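Local coordinates for protein NADPH-flavin oxidoreductase (Vibrio harveyi, PDB 1BKJ) that catalyses the NADPH-dependent reduction of FMN to FMNH2 as a homodimer, supplying the reduced flavin to luciferase in bioluminescence, at residues A[15-20]-A[71-76]; A[125-130]-A[154-159]; A[166-171]-A[194-199]; A[131-136]-A[223-228]. All coordinates share one frame; numbering follows the deposited sequence.

Contact 1 (A[15-20]-A[71-76]). With FMN (flavin mononucleotide), chain D.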
# COMPACT_ATOMS: atom_id res chain seq x y z
N ARG A 15 7.82 -8.74 17.27
CA ARG A 15 8.84 -9.62 16.76
C ARG A 15 9.16 -10.82 17.65
O ARG A 15 10.21 -11.45 17.50
CB ARG A 15 10.11 -8.80 16.47
CG ARG A 15 9.95 -7.78 15.33
CD ARG A 15 11.18 -6.91 15.17
NE ARG A 15 11.00 -5.86 14.17
CZ ARG A 15 10.61 -4.61 14.44
NH1 ARG A 15 10.36 -4.24 15.69
NH2 ARG A 15 10.50 -3.72 13.47
N LYS A 16 8.26 -11.11 18.60
CA LYS A 16 8.39 -12.28 19.49
C LYS A 16 6.98 -12.80 19.72
O LYS A 16 6.09 -12.05 20.12
CB LYS A 16 9.08 -11.94 20.81
CG LYS A 16 9.78 -13.16 21.43
CD LYS A 16 10.33 -12.88 22.81
CE LYS A 16 10.80 -14.17 23.46
NZ LYS A 16 10.98 -14.01 24.93
N PHE A 17 6.79 -14.09 19.45
CA PHE A 17 5.48 -14.73 19.56
C PHE A 17 5.49 -15.98 20.42
O PHE A 17 6.53 -16.62 20.58
CB PHE A 17 4.98 -15.15 18.17
CG PHE A 17 4.92 -14.02 17.18
CD1 PHE A 17 3.84 -13.13 17.19
CD2 PHE A 17 5.96 -13.82 16.25
CE1 PHE A 17 3.77 -12.05 16.28
CE2 PHE A 17 5.91 -12.74 15.33
CZ PHE A 17 4.81 -11.85 15.35
N THR A 18 4.32 -16.30 20.99
CA THR A 18 4.17 -17.54 21.76
C THR A 18 3.79 -18.63 20.73
O THR A 18 3.58 -18.33 19.55
CB THR A 18 3.09 -17.45 22.86
OG1 THR A 18 1.80 -17.24 22.27
CG2 THR A 18 3.38 -16.32 23.84
N ALA A 19 3.70 -19.89 21.18
CA ALA A 19 3.36 -21.03 20.32
C ALA A 19 1.86 -21.27 20.11
O ALA A 19 1.48 -22.22 19.42
CB ALA A 19 4.03 -22.30 20.85
N VAL A 20 1.02 -20.40 20.69
CA VAL A 20 -0.44 -20.53 20.58
C VAL A 20 -0.88 -20.23 19.12
O VAL A 20 -0.57 -19.17 18.58
CB VAL A 20 -1.17 -19.60 21.59
CG1 VAL A 20 -2.69 -19.83 21.55
CG2 VAL A 20 -0.65 -19.83 23.01
N GLU A 71 9.90 -17.86 11.34
CA GLU A 71 9.70 -19.28 11.64
C GLU A 71 8.80 -19.49 12.87
O GLU A 71 7.96 -20.39 12.86
CB GLU A 71 11.05 -19.99 11.83
N SER A 72 8.92 -18.63 13.88
CA SER A 72 8.14 -18.77 15.12
C SER A 72 6.72 -18.22 15.11
O SER A 72 5.91 -18.57 15.98
CB SER A 72 8.94 -18.22 16.31
OG SER A 72 9.10 -16.82 16.22
N ALA A 73 6.39 -17.38 14.13
CA ALA A 73 5.04 -16.81 13.98
C ALA A 73 4.01 -17.92 13.75
O ALA A 73 4.33 -18.94 13.13
CB ALA A 73 5.01 -15.84 12.81
N ALA A 74 2.79 -17.72 14.26
CA ALA A 74 1.69 -18.68 14.09
C ALA A 74 1.30 -18.76 12.60
O ALA A 74 1.01 -19.84 12.10
CB ALA A 74 0.49 -18.28 14.95
N GLU A 75 1.32 -17.61 11.92
CA GLU A 75 1.00 -17.53 10.48
C GLU A 75 2.00 -16.63 9.72
O GLU A 75 2.43 -15.60 10.23
CB GLU A 75 -0.42 -16.96 10.25
CG GLU A 75 -1.61 -17.86 10.65
CD GLU A 75 -1.67 -19.18 9.90
OE1 GLU A 75 -1.49 -19.18 8.66
OE2 GLU A 75 -1.91 -20.23 10.55
N PHE A 76 2.40 -17.06 8.52
CA PHE A 76 3.27 -16.26 7.68
C PHE A 76 2.63 -16.16 6.29
O PHE A 76 2.49 -17.17 5.60
CB PHE A 76 4.70 -16.81 7.59
CG PHE A 76 5.68 -15.89 6.89
CD1 PHE A 76 6.03 -14.65 7.48
CD2 PHE A 76 6.21 -16.22 5.63
CE1 PHE A 76 6.90 -13.74 6.82
CE2 PHE A 76 7.09 -15.31 4.95
CZ PHE A 76 7.43 -14.08 5.55
N1 FMN D . 10.48 -5.05 10.38
C2 FMN D . 11.34 -6.11 10.59
O2 FMN D . 11.83 -6.40 11.65
N3 FMN D . 11.65 -6.78 9.42
C4 FMN D . 11.38 -6.36 8.08
O4 FMN D . 11.85 -7.01 7.17
C4A FMN D . 10.56 -5.18 7.99
N5 FMN D . 10.05 -4.90 6.72
C5A FMN D . 9.03 -3.96 6.56
C6 FMN D . 8.46 -3.83 5.31
C7 FMN D . 7.40 -2.95 5.11
C7M FMN D . 6.68 -3.01 3.73
C8 FMN D . 6.93 -2.15 6.19
C8M FMN D . 5.90 -1.09 6.04
C9 FMN D . 7.49 -2.27 7.44
C9A FMN D . 8.55 -3.19 7.66
N10 FMN D . 9.13 -3.45 8.96
C10 FMN D . 10.06 -4.50 9.15
C1' FMN D . 8.60 -2.90 10.09
C2' FMN D . 9.30 -1.70 10.69
O2' FMN D . 10.65 -1.59 10.72
C3' FMN D . 8.46 -0.68 11.34
O3' FMN D . 7.17 -0.50 10.82
C4' FMN D . 9.03 0.54 12.01
O4' FMN D . 10.40 0.59 12.32
C5' FMN D . 8.16 1.48 12.70
O5' FMN D . 7.88 0.78 13.94
P FMN D . 6.42 0.21 14.38
O1P FMN D . 5.64 1.41 14.60
O2P FMN D . 6.74 -0.63 15.57
O3P FMN D . 5.82 -0.51 13.24
O HOH W 1 9.28 -15.63 18.73
O HOH W 2 3.52 -19.67 16.96
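The loop that supplies R15 to the FMN site continues into F17, whose ring meets A73 obliquely where helix 69-72 has ended. F17 CD2 lies 3.9 Å from A73 CA, and F17 CE2 is 4.1 Å from A73 CB. F17 CB points toward 71-76 and CG is anti to the carbonyl carbon (chi1 -56°); S72 OG sits near the ring plane at its edge, and Y69 and C156 also pack against the ring. No direct hydrogen bond joins the segments; two waters do the bridging. One accepts from F17 N and pairs with S72 OG at 2.8 Å, while the other donates to T18 O and S72 O. In this nitroreductase-family fold the 71-76 segment passes from helix into strand 75-82 through a classic beta bulge, A74 and E75 both facing L157. A74 CB approaches V20 O at 3.9 Å. At the other end of the loop the R15 chain runs extended from CG to NE and meets the flavin edge-on: R15 NE donates to FMN O2 at 2.7 Å with an N-H...O angle of 167°, whereas R15 NH2 reaches FMN N1 in a weak bond of 3.4 Å. A positive guanidinium would be expected to draw electron density toward O2 and N1.

Contact 2 (A[125-130]-A[154-159]); sequences GGVYIG and GMCLGH. With FMN (flavin mononucleotide), chain D.
Strand 125-129, an outer strand of the antiparallel sheet within this chain, pairs with strand 149-158 and leads directly into G130, whose N-H meets the flavin. The short segments run at 163° to each other, and three hydrogen-bonded pairs, G125 with G158, V127 with C156 and I129 with G154, give six backbone bonds. The shortest, G125 N to G158 O at 2.7 Å, is nearly straight.

On the face bearing Y128 and M155, the two side chains lie side by side and point the same way. M155 CG stands anti to the backbone N (chi1 -176°), and the bend at chi3 carries CE over the Y128 ring. That methyl makes a CH-pi contact 3.9 Å from the ring centroid, offset toward the rim, with SD obliquely placed in a Met-aromatic contact. FMN C8M lies over the opposite face, so the ring is held between methionine and flavin methyls. Y128 OH is bonded to Q113.

On the other face, V127 CG1 touches C156 CB at 3.8 Å, while V127 CG2 approaches FMN N1 at 3.5 Å. I129 CG1 meets C156 SG. Past the strand, G130 N donates to FMN N5 at 3.0 Å and makes a weak bond to FMN O4.

Helix 98-121 covers the Y128 and M155 face through L116, helix 69-72 covers the V127, I129 and C156 face through Y69 and V70, and strand 75-82 pairs beside strand 149-158, E75 bonding L157.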
# COMPACT_ATOMS: atom_id res chain seq x y z
N GLY A 125 -0.56 -9.89 17.20
CA GLY A 125 0.52 -8.98 16.88
C GLY A 125 1.05 -9.32 15.51
O GLY A 125 0.78 -10.41 14.99
N GLY A 126 1.83 -8.42 14.93
CA GLY A 126 2.39 -8.65 13.62
C GLY A 126 3.50 -7.71 13.19
O GLY A 126 3.78 -6.71 13.86
N VAL A 127 4.16 -8.07 12.09
CA VAL A 127 5.24 -7.29 11.53
C VAL A 127 5.37 -7.60 10.05
O VAL A 127 5.27 -8.76 9.65
CB VAL A 127 6.62 -7.53 12.29
CG1 VAL A 127 7.10 -8.97 12.16
CG2 VAL A 127 7.71 -6.55 11.83
N TYR A 128 5.57 -6.57 9.25
CA TYR A 128 5.77 -6.74 7.81
C TYR A 128 7.21 -7.22 7.62
O TYR A 128 8.07 -6.91 8.46
CB TYR A 128 5.64 -5.42 7.07
CG TYR A 128 4.26 -4.88 6.88
CD1 TYR A 128 3.65 -4.10 7.87
CD2 TYR A 128 3.57 -5.09 5.67
CE1 TYR A 128 2.36 -3.54 7.67
CE2 TYR A 128 2.28 -4.54 5.46
CZ TYR A 128 1.69 -3.77 6.47
OH TYR A 128 0.46 -3.23 6.31
N ILE A 129 7.47 -8.00 6.57
CA ILE A 129 8.82 -8.52 6.29
C ILE A 129 9.21 -8.19 4.84
O ILE A 129 8.92 -8.95 3.91
CB ILE A 129 8.93 -10.09 6.55
CG1 ILE A 129 8.49 -10.46 7.99
CG2 ILE A 129 10.36 -10.61 6.28
CD1 ILE A 129 9.34 -9.91 9.12
N GLY A 130 9.87 -7.04 4.67
CA GLY A 130 10.32 -6.62 3.35
C GLY A 130 11.69 -7.19 3.02
O GLY A 130 12.14 -7.10 1.88
N GLY A 154 6.44 -10.11 3.13
CA GLY A 154 5.77 -11.11 3.93
C GLY A 154 5.13 -10.43 5.13
O GLY A 154 5.23 -9.21 5.29
N MET A 155 4.45 -11.22 5.96
CA MET A 155 3.81 -10.71 7.17
C MET A 155 3.72 -11.81 8.21
O MET A 155 3.22 -12.90 7.94
CB MET A 155 2.40 -10.16 6.87
CG MET A 155 1.73 -9.53 8.10
SD MET A 155 0.11 -8.89 7.76
CE MET A 155 0.54 -7.35 7.01
N CYS A 156 4.27 -11.52 9.40
CA CYS A 156 4.22 -12.44 10.53
C CYS A 156 3.01 -12.07 11.38
O CYS A 156 2.74 -10.90 11.59
CB CYS A 156 5.46 -12.29 11.42
SG CYS A 156 7.01 -12.72 10.66
N LEU A 157 2.24 -13.08 11.80
CA LEU A 157 1.07 -12.88 12.66
C LEU A 157 1.11 -13.91 13.79
O LEU A 157 1.59 -15.04 13.60
CB LEU A 157 -0.25 -13.02 11.88
CG LEU A 157 -0.64 -12.03 10.76
CD1 LEU A 157 -1.94 -12.46 10.10
CD2 LEU A 157 -0.72 -10.60 11.30
N GLY A 158 0.65 -13.52 14.97
CA GLY A 158 0.61 -14.43 16.11
C GLY A 158 0.33 -13.72 17.41
O GLY A 158 0.12 -12.51 17.44
N HIS A 159 0.34 -14.48 18.50
CA HIS A 159 0.10 -13.92 19.83
C HIS A 159 1.40 -13.33 20.38
O HIS A 159 2.41 -14.03 20.43
CB HIS A 159 -0.51 -14.98 20.73
CG HIS A 159 -1.88 -15.38 20.31
ND1 HIS A 159 -3.00 -14.64 20.65
CD2 HIS A 159 -2.33 -16.43 19.58
CE1 HIS A 159 -4.07 -15.23 20.15
NE2 HIS A 159 -3.69 -16.32 19.50
N1 FMN D . 10.48 -5.05 10.38
C2 FMN D . 11.34 -6.11 10.59
O2 FMN D . 11.83 -6.40 11.65
N3 FMN D . 11.65 -6.78 9.42
C4 FMN D . 11.38 -6.36 8.08
O4 FMN D . 11.85 -7.01 7.17
C4A FMN D . 10.56 -5.18 7.99
N5 FMN D . 10.05 -4.90 6.72
C5A FMN D . 9.03 -3.96 6.56
C6 FMN D . 8.46 -3.83 5.31
C7 FMN D . 7.40 -2.95 5.11
C7M FMN D . 6.68 -3.01 3.73
C8 FMN D . 6.93 -2.15 6.19
C8M FMN D . 5.90 -1.09 6.04
C9 FMN D . 7.49 -2.27 7.44
C9A FMN D . 8.55 -3.19 7.66
N10 FMN D . 9.13 -3.45 8.96
C10 FMN D . 10.06 -4.50 9.15
C1' FMN D . 8.60 -2.90 10.09
C2' FMN D . 9.30 -1.70 10.69
O2' FMN D . 10.65 -1.59 10.72
C3' FMN D . 8.46 -0.68 11.34
O3' FMN D . 7.17 -0.50 10.82
C4' FMN D . 9.03 0.54 12.01
O4' FMN D . 10.40 0.59 12.32
C5' FMN D . 8.16 1.48 12.70
O5' FMN D . 7.88 0.78 13.94
P FMN D . 6.42 0.21 14.38
O1P FMN D . 5.64 1.41 14.60
O2P FMN D . 6.74 -0.63 15.57
O3P FMN D . 5.82 -0.51 13.24

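Contact 3 (A[166-171]-A[194-199]); sequences VKPRLP and QTMQAY. With FMN (flavin mononucleotide), chain D.
The irregular 166-171 segment passes along the last turns of helix 186-199, with CA atoms 7.5 Å apart at K167 and Y199 and 7.3 Å apart at P168 and M196. No direct hydrogen bond spans the two, so the contact rests on side-chain packing. K167 and Y199 cross at about a right angle: K167 CG stands over one face of the ring, 4.0 Å from its centroid and 26° off the normal, a CH-pi contact offset toward the rim. Y199 CB points toward the loop and CG is anti to the backbone N (chi1 177°), while its OH is bonded to E165 O. P168 packs against three helix residues. Its CG is 3.6 Å from M196 SD and 3.9 Å from T195 CG2, and its CD faces Y199 CD1.

This loop contributes K167 and R169 to the phosphate and ribityl end of the FMN site, where the second subunit also touches it. R169 turns its guanidinium edge to the phosphate, NH1 and NH2 both donating to FMN O1P at 2.8 Å. R169 NH1 also bonds K167 O at 3.0 Å, standing 41° above the carbonyl plane, which ties the arginine to the backbone of its own loop. The K167 chain bends at chi3, which sets CE; beyond it NZ donates to FMN O4' at 3.0 Å, with Y200 OH as a second partner. The R169 guanidinium would be expected to offset phosphate charge. From the second subunit, A37 O accepts a bond from R169 NH2, and M42 packs against K167.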
# COMPACT_ATOMS: atom_id res chain seq x y z
N VAL A 166 5.24 2.43 21.74
CA VAL A 166 4.87 3.03 20.45
C VAL A 166 5.99 3.98 19.98
O VAL A 166 6.52 4.76 20.79
CB VAL A 166 3.49 3.75 20.57
CG1 VAL A 166 3.12 4.47 19.28
CG2 VAL A 166 2.39 2.73 20.89
N LYS A 167 6.43 3.79 18.74
CA LYS A 167 7.50 4.58 18.12
C LYS A 167 6.98 5.91 17.56
O LYS A 167 6.01 5.92 16.81
CB LYS A 167 8.13 3.78 16.99
CG LYS A 167 9.59 3.51 17.16
CD LYS A 167 10.27 3.13 15.86
CE LYS A 167 10.92 1.76 15.91
NZ LYS A 167 11.84 1.55 14.74
N PRO A 168 7.59 7.05 17.96
CA PRO A 168 7.13 8.35 17.43
C PRO A 168 7.49 8.55 15.96
O PRO A 168 8.47 7.99 15.47
CB PRO A 168 7.83 9.37 18.35
CG PRO A 168 9.07 8.64 18.80
CD PRO A 168 8.59 7.24 19.04
N ARG A 169 6.63 9.26 15.23
CA ARG A 169 6.86 9.54 13.80
C ARG A 169 7.12 11.01 13.63
O ARG A 169 6.97 11.78 14.59
CB ARG A 169 5.61 9.21 12.97
CG ARG A 169 5.59 7.83 12.34
CD ARG A 169 5.32 6.75 13.35
NE ARG A 169 4.96 5.49 12.72
CZ ARG A 169 5.22 4.29 13.23
NH1 ARG A 169 5.85 4.17 14.39
NH2 ARG A 169 4.84 3.20 12.59
N LEU A 170 7.52 11.40 12.42
CA LEU A 170 7.75 12.80 12.08
C LEU A 170 6.43 13.54 12.35
O LEU A 170 5.36 12.92 12.27
CB LEU A 170 8.12 12.94 10.60
CG LEU A 170 9.56 12.67 10.16
CD1 LEU A 170 9.59 12.48 8.66
CD2 LEU A 170 10.48 13.80 10.59
N PRO A 171 6.49 14.81 12.81
CA PRO A 171 5.22 15.51 13.06
C PRO A 171 4.42 15.82 11.80
O PRO A 171 4.98 15.86 10.69
CB PRO A 171 5.66 16.76 13.82
CG PRO A 171 7.09 16.94 13.42
CD PRO A 171 7.63 15.57 13.35
N GLN A 194 16.18 14.20 18.47
CA GLN A 194 16.27 14.26 19.94
C GLN A 194 15.13 13.43 20.57
O GLN A 194 15.33 12.79 21.61
CB GLN A 194 16.27 15.72 20.43
N THR A 195 13.99 13.37 19.89
CA THR A 195 12.82 12.60 20.34
C THR A 195 13.13 11.10 20.19
O THR A 195 12.79 10.29 21.07
CB THR A 195 11.55 12.99 19.53
OG1 THR A 195 11.23 14.37 19.76
CG2 THR A 195 10.34 12.14 19.92
N MET A 196 13.83 10.74 19.11
CA MET A 196 14.19 9.34 18.86
C MET A 196 15.31 8.82 19.76
O MET A 196 15.29 7.65 20.13
CB MET A 196 14.52 9.11 17.39
CG MET A 196 13.32 9.14 16.48
SD MET A 196 12.01 7.96 16.87
CE MET A 196 12.72 6.46 16.31
N GLN A 197 16.23 9.71 20.14
CA GLN A 197 17.34 9.37 21.05
C GLN A 197 16.78 9.03 22.45
O GLN A 197 17.27 8.09 23.09
CB GLN A 197 18.37 10.51 21.13
N ALA A 198 15.70 9.71 22.85
CA ALA A 198 15.02 9.48 24.14
C ALA A 198 14.33 8.12 24.16
O ALA A 198 14.32 7.44 25.19
CB ALA A 198 13.99 10.58 24.41
N TYR A 199 13.79 7.72 23.01
CA TYR A 199 13.10 6.43 22.83
C TYR A 199 14.11 5.29 22.97
O TYR A 199 13.87 4.32 23.70
CB TYR A 199 12.40 6.39 21.44
CG TYR A 199 11.71 5.07 21.10
CD1 TYR A 199 10.42 4.77 21.59
CD2 TYR A 199 12.38 4.08 20.33
CE1 TYR A 199 9.80 3.50 21.32
CE2 TYR A 199 11.78 2.81 20.06
CZ TYR A 199 10.49 2.53 20.56
OH TYR A 199 9.88 1.33 20.26
N1 FMN D . 10.48 -5.05 10.38
C2 FMN D . 11.34 -6.11 10.59
O2 FMN D . 11.83 -6.40 11.65
N3 FMN D . 11.65 -6.78 9.42
C4 FMN D . 11.38 -6.36 8.08
O4 FMN D . 11.85 -7.01 7.17
C4A FMN D . 10.56 -5.18 7.99
N5 FMN D . 10.05 -4.90 6.72
C5A FMN D . 9.03 -3.96 6.56
C6 FMN D . 8.46 -3.83 5.31
C7 FMN D . 7.40 -2.95 5.11
C7M FMN D . 6.68 -3.01 3.73
C8 FMN D . 6.93 -2.15 6.19
C8M FMN D . 5.90 -1.09 6.04
C9 FMN D . 7.49 -2.27 7.44
C9A FMN D . 8.55 -3.19 7.66
N10 FMN D . 9.13 -3.45 8.96
C10 FMN D . 10.06 -4.50 9.15
C1' FMN D . 8.60 -2.90 10.09
C2' FMN D . 9.30 -1.70 10.69
O2' FMN D . 10.65 -1.59 10.72
C3' FMN D . 8.46 -0.68 11.34
O3' FMN D . 7.17 -0.50 10.82
C4' FMN D . 9.03 0.54 12.01
O4' FMN D . 10.40 0.59 12.32
C5' FMN D . 8.16 1.48 12.70
O5' FMN D . 7.88 0.78 13.94
P FMN D . 6.42 0.21 14.38
O1P FMN D . 5.64 1.41 14.60
O2P FMN D . 6.74 -0.63 15.57
O3P FMN D . 5.82 -0.51 13.24

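Contact 4 (A[131-136]-A[223-228])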
# COMPACT_ATOMS: atom_id res chain seq x y z
N GLY A 131 12.32 -7.81 4.03
CA GLY A 131 13.63 -8.43 3.89
C GLY A 131 13.71 -9.53 2.85
O GLY A 131 14.80 -9.80 2.34
N LEU A 132 12.57 -10.13 2.50
CA LEU A 132 12.48 -11.17 1.48
C LEU A 132 12.97 -10.72 0.11
O LEU A 132 13.46 -11.53 -0.67
CB LEU A 132 11.02 -11.64 1.33
CG LEU A 132 10.39 -12.48 2.45
CD1 LEU A 132 8.95 -12.83 2.08
CD2 LEU A 132 11.22 -13.74 2.68
N ARG A 133 12.87 -9.41 -0.15
CA ARG A 133 13.29 -8.81 -1.43
C ARG A 133 14.80 -8.85 -1.70
O ARG A 133 15.23 -8.83 -2.85
CB ARG A 133 12.76 -7.37 -1.59
CG ARG A 133 11.25 -7.30 -1.82
CD ARG A 133 10.80 -5.96 -2.44
NE ARG A 133 11.25 -4.80 -1.69
CZ ARG A 133 10.66 -4.31 -0.60
NH1 ARG A 133 9.56 -4.86 -0.09
NH2 ARG A 133 11.20 -3.26 0.01
N ASN A 134 15.59 -8.99 -0.63
CA ASN A 134 17.05 -9.08 -0.78
C ASN A 134 17.48 -10.44 -1.39
O ASN A 134 18.56 -10.56 -1.97
CB ASN A 134 17.74 -8.77 0.56
CG ASN A 134 19.17 -8.28 0.37
OD1 ASN A 134 19.43 -7.40 -0.47
ND2 ASN A 134 20.11 -8.88 1.09
N SER A 135 16.58 -11.42 -1.32
CA SER A 135 16.76 -12.76 -1.89
C SER A 135 15.51 -13.07 -2.74
O SER A 135 15.01 -14.19 -2.74
CB SER A 135 16.87 -13.80 -0.76
OG SER A 135 18.11 -13.68 -0.08
N ALA A 136 15.06 -12.06 -3.50
CA ALA A 136 13.85 -12.15 -4.33
C ALA A 136 13.71 -13.34 -5.28
O ALA A 136 12.72 -14.06 -5.18
CB ALA A 136 13.64 -10.85 -5.09
N GLU A 223 24.07 1.61 -2.06
CA GLU A 223 23.14 1.00 -3.02
C GLU A 223 21.96 0.35 -2.29
O GLU A 223 22.13 -0.21 -1.19
CB GLU A 223 23.82 -0.07 -3.87
CG GLU A 223 24.97 0.39 -4.74
CD GLU A 223 25.43 -0.72 -5.69
OE1 GLU A 223 25.90 -1.78 -5.21
OE2 GLU A 223 25.31 -0.53 -6.93
N SER A 224 20.78 0.45 -2.90
CA SER A 224 19.57 -0.13 -2.33
C SER A 224 19.07 -1.26 -3.19
O SER A 224 18.37 -1.02 -4.19
CB SER A 224 18.47 0.93 -2.19
OG SER A 224 18.74 1.85 -1.16
N ARG A 225 19.47 -2.49 -2.85
CA ARG A 225 19.06 -3.72 -3.55
C ARG A 225 19.05 -3.59 -5.09
O ARG A 225 17.99 -3.63 -5.72
CB ARG A 225 17.70 -4.18 -3.00
CG ARG A 225 17.73 -4.49 -1.51
CD ARG A 225 16.40 -4.94 -0.94
NE ARG A 225 16.50 -5.15 0.50
CZ ARG A 225 15.50 -5.09 1.38
NH1 ARG A 225 14.26 -4.84 0.98
NH2 ARG A 225 15.75 -5.26 2.67
N PRO A 226 20.23 -3.41 -5.72
CA PRO A 226 20.34 -3.25 -7.18
C PRO A 226 19.79 -4.36 -8.11
O PRO A 226 19.55 -4.10 -9.29
CB PRO A 226 21.84 -3.01 -7.38
CG PRO A 226 22.45 -3.79 -6.28
CD PRO A 226 21.57 -3.43 -5.11
N HIS A 227 19.56 -5.55 -7.55
CA HIS A 227 19.02 -6.70 -8.29
C HIS A 227 17.49 -6.67 -8.51
O HIS A 227 16.96 -7.54 -9.20
CB HIS A 227 19.37 -8.00 -7.55
CG HIS A 227 18.82 -8.06 -6.15
ND1 HIS A 227 19.47 -7.50 -5.08
CD2 HIS A 227 17.64 -8.53 -5.68
CE1 HIS A 227 18.71 -7.61 -4.00
NE2 HIS A 227 17.59 -8.24 -4.34
N ILE A 228 16.80 -5.72 -7.88
CA ILE A 228 15.34 -5.61 -7.95
C ILE A 228 14.72 -5.37 -9.33
O ILE A 228 13.75 -6.07 -9.66
CB ILE A 228 14.80 -4.64 -6.81
CG1 ILE A 228 14.90 -5.35 -5.45
CG2 ILE A 228 13.35 -4.14 -7.07
CD1 ILE A 228 14.05 -6.61 -5.30
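H227 CG lies between the backbone N and the carbonyl carbon (chi1 60°), and the R225 chain runs extended from CG to NE; these two side chains of the 223-228 loop approach the 3-10 segment 131-134 from one type I turn, R225 to I228. H227 NE2 donates to R133 O at 2.9 Å, with an N-H...O angle of 169°. The oxygen lies in the imidazole plane and the donor sits on a lone pair of the carbonyl; since that oxygen can only accept, NE2 is the donor. N134 OD1 comes within 3.6 Å of H227 CE1 and 3.5 Å of R225 CG, the N134 side chain crossing both at about a right angle. The R225 guanidinium has N134 N over one face, and its NH1 stands 3.6 Å from R133 NH2, the two planes 63° apart. That meeting of like charges is probably eased by E99 of the second subunit, which forms salt bridges with R133 NE and R225 NH1. I228 CD1 packs against 131-136, 3.5 Å from R133 O and 4.3 Å from A136 CB.

The contact thus joins the connection between strand 125-129 and helix 136-142 to the loop ahead of helix 228-234. L132 faces the other way, onto F76 and V78 of strand 75-82 and L60 of helix 54-63, while G131 N bonds FMN O4.

How the contacts relate
From the N terminus, contact 1 closes first, joining the loop before helix 24-35 to the end of helix 69-72 and the residues just ahead of strand 75-82. Contact 2 follows in series, pairing strand 125-129 with strand 149-158; the two contacts touch where T18 N and H159 O lie 3.0 Å apart. Contact 4 opens just after strand 125-129 and therefore crosses contact 2, and its long loop encloses contact 3, which ties 166-171 to helix 186-199. L132 of contact 4 packs on F76 of contact 1. All four contacts reach FMN, contact 3 at its phosphate and ribityl chain; contacts 2, 3 and 4 also meet the second subunit.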